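Local coordinates for EGF family domain-containing protein (Toxoplasma gondii, PDB 4Z80) that binds a peptide of the parasite protein RON2L1 and probably thereby helps form the moving junction through which the parasite enters host cells, at residues V26-D31 with A92-N97; A123-H128 with N273-L278. One frame throughout, in Å; residues are numbered along the deposited sequence.

Contact 1: residues V26-D31 with A92-N97; sequences VDLIWD and AGACPN
Val26 carries CG2 in the crowded position between its backbone N and its carbonyl carbon (chi1 -57°), and Asp27 turns CG anti to its own N (chi1 -179°); these two torsions set what residues 92-97 meet. From its crowded place CG2 of Val26 lies 3.8 Å from CB of Ala94, although the bond from CA to CB of Val26 points away from residues 92-97. The Ala94 methyl points toward residues 26-31 and nestles against their backbone, CB of Ala94 lying 3.4 Å from Val26 O. Farther along, CD2 of Leu28 reaches CB of Ala94 only loosely, at 4.2 Å.

The polar part centres on one carbonyl. Ala94 N donates to Val26 O at 2.9 Å, but the N-H is bent well off the line (121°), so the bond is weak. A water donates to this oxygen as well, accepts from Leu28 N, and takes a weak third bond from Gly93 N, so it links Val26 and Leu28 to Gly93. At the backbone angles of Gly93 a CB would jam against the carbonyl O of Ala92. Apart from the water, OD1 of Asp27 comes to 3.6 Å from CB of Ala92, a plain van der Waals touch; the carboxylate finds its polar partners elsewhere, OD1 in the hydroxyl of Ser61 and OD2 in a salt bridge to Arg50.

This is plain packing within a disulfide-linked fold, joining the outer strand of one antiparallel sheet to the loop feeding another. Strand 27-30 pairs with strand 43-51 in a three-stranded sheet. The loop at 92-97 runs from strand 89-91 to strand 97-98, an outer member of a four-stranded sheet, and the Cys95-Cys344 disulfide ties it to the residue just after helix 340-343.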
# COMPACT_ATOMS: atom_id res chain seq x y z
N VAL A 26 -2.96 8.39 -11.13
CA VAL A 26 -3.24 7.57 -12.29
C VAL A 26 -2.99 6.10 -12.02
O VAL A 26 -2.46 5.71 -10.98
CB VAL A 26 -2.39 8.01 -13.50
CG1 VAL A 26 -2.62 9.48 -13.80
CG2 VAL A 26 -0.91 7.77 -13.24
N ASP A 27 -3.40 5.28 -12.99
CA ASP A 27 -3.14 3.86 -12.99
C ASP A 27 -1.98 3.62 -13.93
O ASP A 27 -2.16 3.66 -15.14
CB ASP A 27 -4.37 3.08 -13.44
CG ASP A 27 -4.16 1.57 -13.44
OD1 ASP A 27 -3.61 1.05 -12.44
OD2 ASP A 27 -4.55 0.91 -14.42
N LEU A 28 -0.79 3.41 -13.38
CA LEU A 28 0.36 3.15 -14.24
C LEU A 28 0.85 1.73 -14.07
O LEU A 28 0.59 1.06 -13.07
CB LEU A 28 1.49 4.14 -13.95
CG LEU A 28 2.28 4.07 -12.64
CD1 LEU A 28 3.38 3.01 -12.65
CD2 LEU A 28 2.90 5.43 -12.35
N ILE A 29 1.53 1.26 -15.11
CA ILE A 29 2.23 -0.00 -15.07
C ILE A 29 3.66 0.25 -15.54
O ILE A 29 3.91 1.17 -16.33
CB ILE A 29 1.55 -1.06 -15.94
CG1 ILE A 29 1.31 -0.51 -17.34
CG2 ILE A 29 0.22 -1.49 -15.32
CD1 ILE A 29 1.24 -1.56 -18.38
N TRP A 30 4.60 -0.55 -15.05
CA TRP A 30 6.01 -0.36 -15.39
C TRP A 30 6.29 -1.01 -16.74
O TRP A 30 5.86 -2.13 -17.00
CB TRP A 30 6.93 -0.94 -14.30
CG TRP A 30 6.62 -0.42 -12.94
CD1 TRP A 30 6.07 -1.12 -11.90
CD2 TRP A 30 6.79 0.92 -12.47
NE1 TRP A 30 5.90 -0.30 -10.81
CE2 TRP A 30 6.34 0.96 -11.13
CE3 TRP A 30 7.29 2.10 -13.04
CZ2 TRP A 30 6.36 2.12 -10.36
CZ3 TRP A 30 7.31 3.25 -12.28
CH2 TRP A 30 6.85 3.25 -10.95
N ASP A 31 6.99 -0.28 -17.61
CA ASP A 31 7.41 -0.84 -18.89
C ASP A 31 8.52 0.01 -19.49
O ASP A 31 8.41 1.23 -19.54
CB ASP A 31 6.23 -0.92 -19.86
CG ASP A 31 6.52 -1.82 -21.05
OD1 ASP A 31 7.20 -1.36 -21.98
OD2 ASP A 31 6.09 -3.00 -21.03
N ALA A 92 -4.66 0.28 -6.80
CA ALA A 92 -4.14 1.21 -7.79
C ALA A 92 -4.24 2.64 -7.30
O ALA A 92 -5.03 2.95 -6.41
CB ALA A 92 -4.89 1.07 -9.10
N GLY A 93 -3.43 3.51 -7.91
CA GLY A 93 -3.39 4.92 -7.59
C GLY A 93 -1.96 5.36 -7.41
O GLY A 93 -1.29 4.93 -6.47
N ALA A 94 -1.48 6.23 -8.29
CA ALA A 94 -0.05 6.58 -8.31
C ALA A 94 0.43 7.45 -7.16
O ALA A 94 1.63 7.47 -6.89
CB ALA A 94 0.28 7.26 -9.62
N CYS A 95 -0.46 8.18 -6.49
CA CYS A 95 -0.07 9.05 -5.39
C CYS A 95 -0.16 8.34 -4.05
O CYS A 95 -1.16 7.69 -3.77
CB CYS A 95 -0.94 10.31 -5.34
SG CYS A 95 -0.73 11.41 -6.76
N PRO A 96 0.86 8.49 -3.19
CA PRO A 96 0.74 8.02 -1.82
C PRO A 96 -0.44 8.68 -1.11
O PRO A 96 -0.70 9.88 -1.30
CB PRO A 96 2.06 8.44 -1.18
CG PRO A 96 3.00 8.58 -2.31
CD PRO A 96 2.19 9.08 -3.46
N ASN A 97 -1.15 7.90 -0.31
CA ASN A 97 -2.36 8.38 0.33
C ASN A 97 -2.11 8.52 1.82
O ASN A 97 -2.08 7.54 2.55
CB ASN A 97 -3.52 7.43 0.04
CG ASN A 97 -4.86 8.07 0.25
OD1 ASN A 97 -5.02 8.96 1.08
ND2 ASN A 97 -5.86 7.60 -0.50
O HOH W 1 -0.75 3.54 -10.14

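Contact 2: residues A123-H128 with N273-L278; sequences ANVMPH and NCFRSL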
# COMPACT_ATOMS: atom_id res chain seq x y z
N ALA A 123 -4.64 -16.52 4.21
CA ALA A 123 -5.17 -16.81 2.88
C ALA A 123 -5.08 -18.29 2.51
O ALA A 123 -5.29 -18.64 1.35
CB ALA A 123 -4.45 -15.96 1.83
N ASN A 124 -4.79 -19.15 3.48
CA ASN A 124 -4.71 -20.60 3.27
C ASN A 124 -3.59 -20.94 2.28
O ASN A 124 -3.81 -21.64 1.29
CB ASN A 124 -6.05 -21.16 2.81
CG ASN A 124 -7.16 -20.91 3.81
OD1 ASN A 124 -7.02 -21.23 4.99
ND2 ASN A 124 -8.26 -20.32 3.35
N VAL A 125 -2.40 -20.44 2.59
CA VAL A 125 -1.22 -20.60 1.74
C VAL A 125 -0.11 -21.39 2.44
O VAL A 125 0.48 -22.28 1.82
CB VAL A 125 -0.66 -19.22 1.32
CG1 VAL A 125 0.66 -19.36 0.56
CG2 VAL A 125 -1.69 -18.49 0.46
N MET A 126 0.17 -21.07 3.71
CA MET A 126 1.32 -21.62 4.43
C MET A 126 0.90 -22.76 5.36
O MET A 126 -0.02 -22.60 6.15
CB MET A 126 2.03 -20.54 5.25
CG MET A 126 2.51 -19.33 4.44
SD MET A 126 3.67 -19.80 3.13
CE MET A 126 4.10 -18.18 2.48
N PRO A 127 1.59 -23.91 5.29
CA PRO A 127 2.74 -24.22 4.44
C PRO A 127 2.34 -24.52 3.00
O PRO A 127 1.33 -25.17 2.77
CB PRO A 127 3.33 -25.47 5.10
CG PRO A 127 2.12 -26.16 5.66
CD PRO A 127 1.25 -25.03 6.17
N HIS A 128 3.15 -24.06 2.06
CA HIS A 128 2.86 -24.29 0.66
C HIS A 128 3.25 -25.71 0.26
O HIS A 128 2.61 -26.32 -0.59
CB HIS A 128 3.59 -23.27 -0.21
CG HIS A 128 3.30 -23.41 -1.67
ND1 HIS A 128 2.07 -23.12 -2.21
CD2 HIS A 128 4.08 -23.84 -2.69
CE1 HIS A 128 2.11 -23.36 -3.51
NE2 HIS A 128 3.31 -23.80 -3.82
N ASN A 273 -4.14 -18.45 -4.19
CA ASN A 273 -3.93 -17.00 -4.24
C ASN A 273 -2.70 -16.65 -5.05
O ASN A 273 -1.64 -17.25 -4.88
CB ASN A 273 -3.82 -16.42 -2.83
CG ASN A 273 -5.17 -16.14 -2.20
OD1 ASN A 273 -5.75 -15.06 -2.37
ND2 ASN A 273 -5.68 -17.11 -1.47
N CYS A 274 -2.86 -15.68 -5.94
CA CYS A 274 -1.79 -15.16 -6.76
C CYS A 274 -1.45 -13.77 -6.24
O CYS A 274 -2.28 -12.87 -6.33
CB CYS A 274 -2.20 -15.11 -8.24
SG CYS A 274 -0.84 -15.17 -9.42
N PHE A 275 -0.25 -13.62 -5.69
CA PHE A 275 0.19 -12.39 -5.05
C PHE A 275 1.04 -11.57 -6.01
O PHE A 275 2.13 -11.99 -6.39
CB PHE A 275 0.97 -12.68 -3.77
CG PHE A 275 0.15 -13.37 -2.71
CD1 PHE A 275 -0.69 -12.65 -1.88
CD2 PHE A 275 0.22 -14.75 -2.54
CE1 PHE A 275 -1.44 -13.27 -0.91
CE2 PHE A 275 -0.53 -15.37 -1.57
CZ PHE A 275 -1.37 -14.63 -0.75
N ARG A 276 0.56 -10.40 -6.40
CA ARG A 276 1.29 -9.54 -7.32
C ARG A 276 0.91 -8.09 -7.09
O ARG A 276 -0.23 -7.78 -6.76
CB ARG A 276 1.02 -9.93 -8.78
CG ARG A 276 1.75 -9.06 -9.80
CD ARG A 276 1.69 -9.64 -11.20
NE ARG A 276 2.37 -8.76 -12.16
CZ ARG A 276 3.59 -8.94 -12.65
NH1 ARG A 276 4.33 -9.99 -12.30
NH2 ARG A 276 4.08 -8.04 -13.50
N SER A 277 1.89 -7.21 -7.29
CA SER A 277 1.69 -5.77 -7.19
C SER A 277 1.01 -5.38 -5.88
O SER A 277 0.06 -4.60 -5.86
CB SER A 277 0.89 -5.28 -8.40
OG SER A 277 1.59 -5.60 -9.59
N LEU A 278 1.53 -5.92 -4.79
CA LEU A 278 0.89 -5.75 -3.49
C LEU A 278 0.98 -4.31 -3.02
O LEU A 278 2.02 -3.67 -3.16
CB LEU A 278 1.53 -6.67 -2.46
CG LEU A 278 1.38 -8.17 -2.71
CD1 LEU A 278 2.06 -8.95 -1.60
CD2 LEU A 278 -0.08 -8.58 -2.82
O HOH W 2 -7.86 -17.12 0.24
O HOH W 3 -4.29 -19.87 -1.54
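This is a buried loop-to-loop contact, half apolar and half water-mediated, between the long connection that follows strand 101-104 and the segment leading from helix 252-262 into strand 280-283. Its apolar half is a tip-to-tip meeting of Val125 and Phe275. CG2 of Val125 sits at the rim of the ring, in its plane, 3.9 Å from CE2 of Phe275, so the phenyl offers an edge to it and not a face. Phe275 holds CG anti to its carbonyl carbon (chi1 -63°), which sends the ring toward residues 123-128; Val125 places CG2 anti to its own carbonyl carbon and so projects it forward. CB of Ala123 reaches the same rim more loosely, 4.2 Å from CZ of Phe275.

The segment at 273-278 falls in the region that matches the apical membrane antigen 1 family, of the PAN clan, and both partners are irregular loops of a disulfide-rich fold. Cys274, between the two residues that make the contact, is bonded to Cys72. On the other side Glu143 accepts from the backbone N atoms of Asn124, Val125 and Met126, fixing the course of that loop.

The polar half belongs to Asn273, whose CB points toward residues 123-128. Its amide lies alongside the Ala123 methyl, with ND2 of Asn273 3.7 Å from CB of Ala123. One water accepts from Asn273 ND2 at 2.8 Å and donates to Ala123 O. A second accepts from both Asn273 N and ND2, the latter at 3.1 Å, and donates weakly to Asn124 O. The two waters thus both hold the amide nitrogen and carry its link to successive carbonyls. Beyond the valine, NE2 of His128 hydrogen-bonds to OG of Ser12 of the bound partner chain.

Both contacts are buried, but contact 1 lies nearer the centre of the chain, about 10 Å from it between centres, against about 18 Å for contact 2. They hold different elements: contact 1 sets an edge strand and the residue leading into it against a loop, whereas contact 2 joins two irregular loops. Water serves both, yet in contact 1 it supplements a direct, weak backbone bond, while in contact 2 two waters bridge a side-chain amide to carbonyls. The apolar share also differs, small aliphatic groups in the first and an aromatic edge in the second. Only contact 2 extends to the partner chain, through His128; the two do not touch, their nearest atoms being about 7 Å apart.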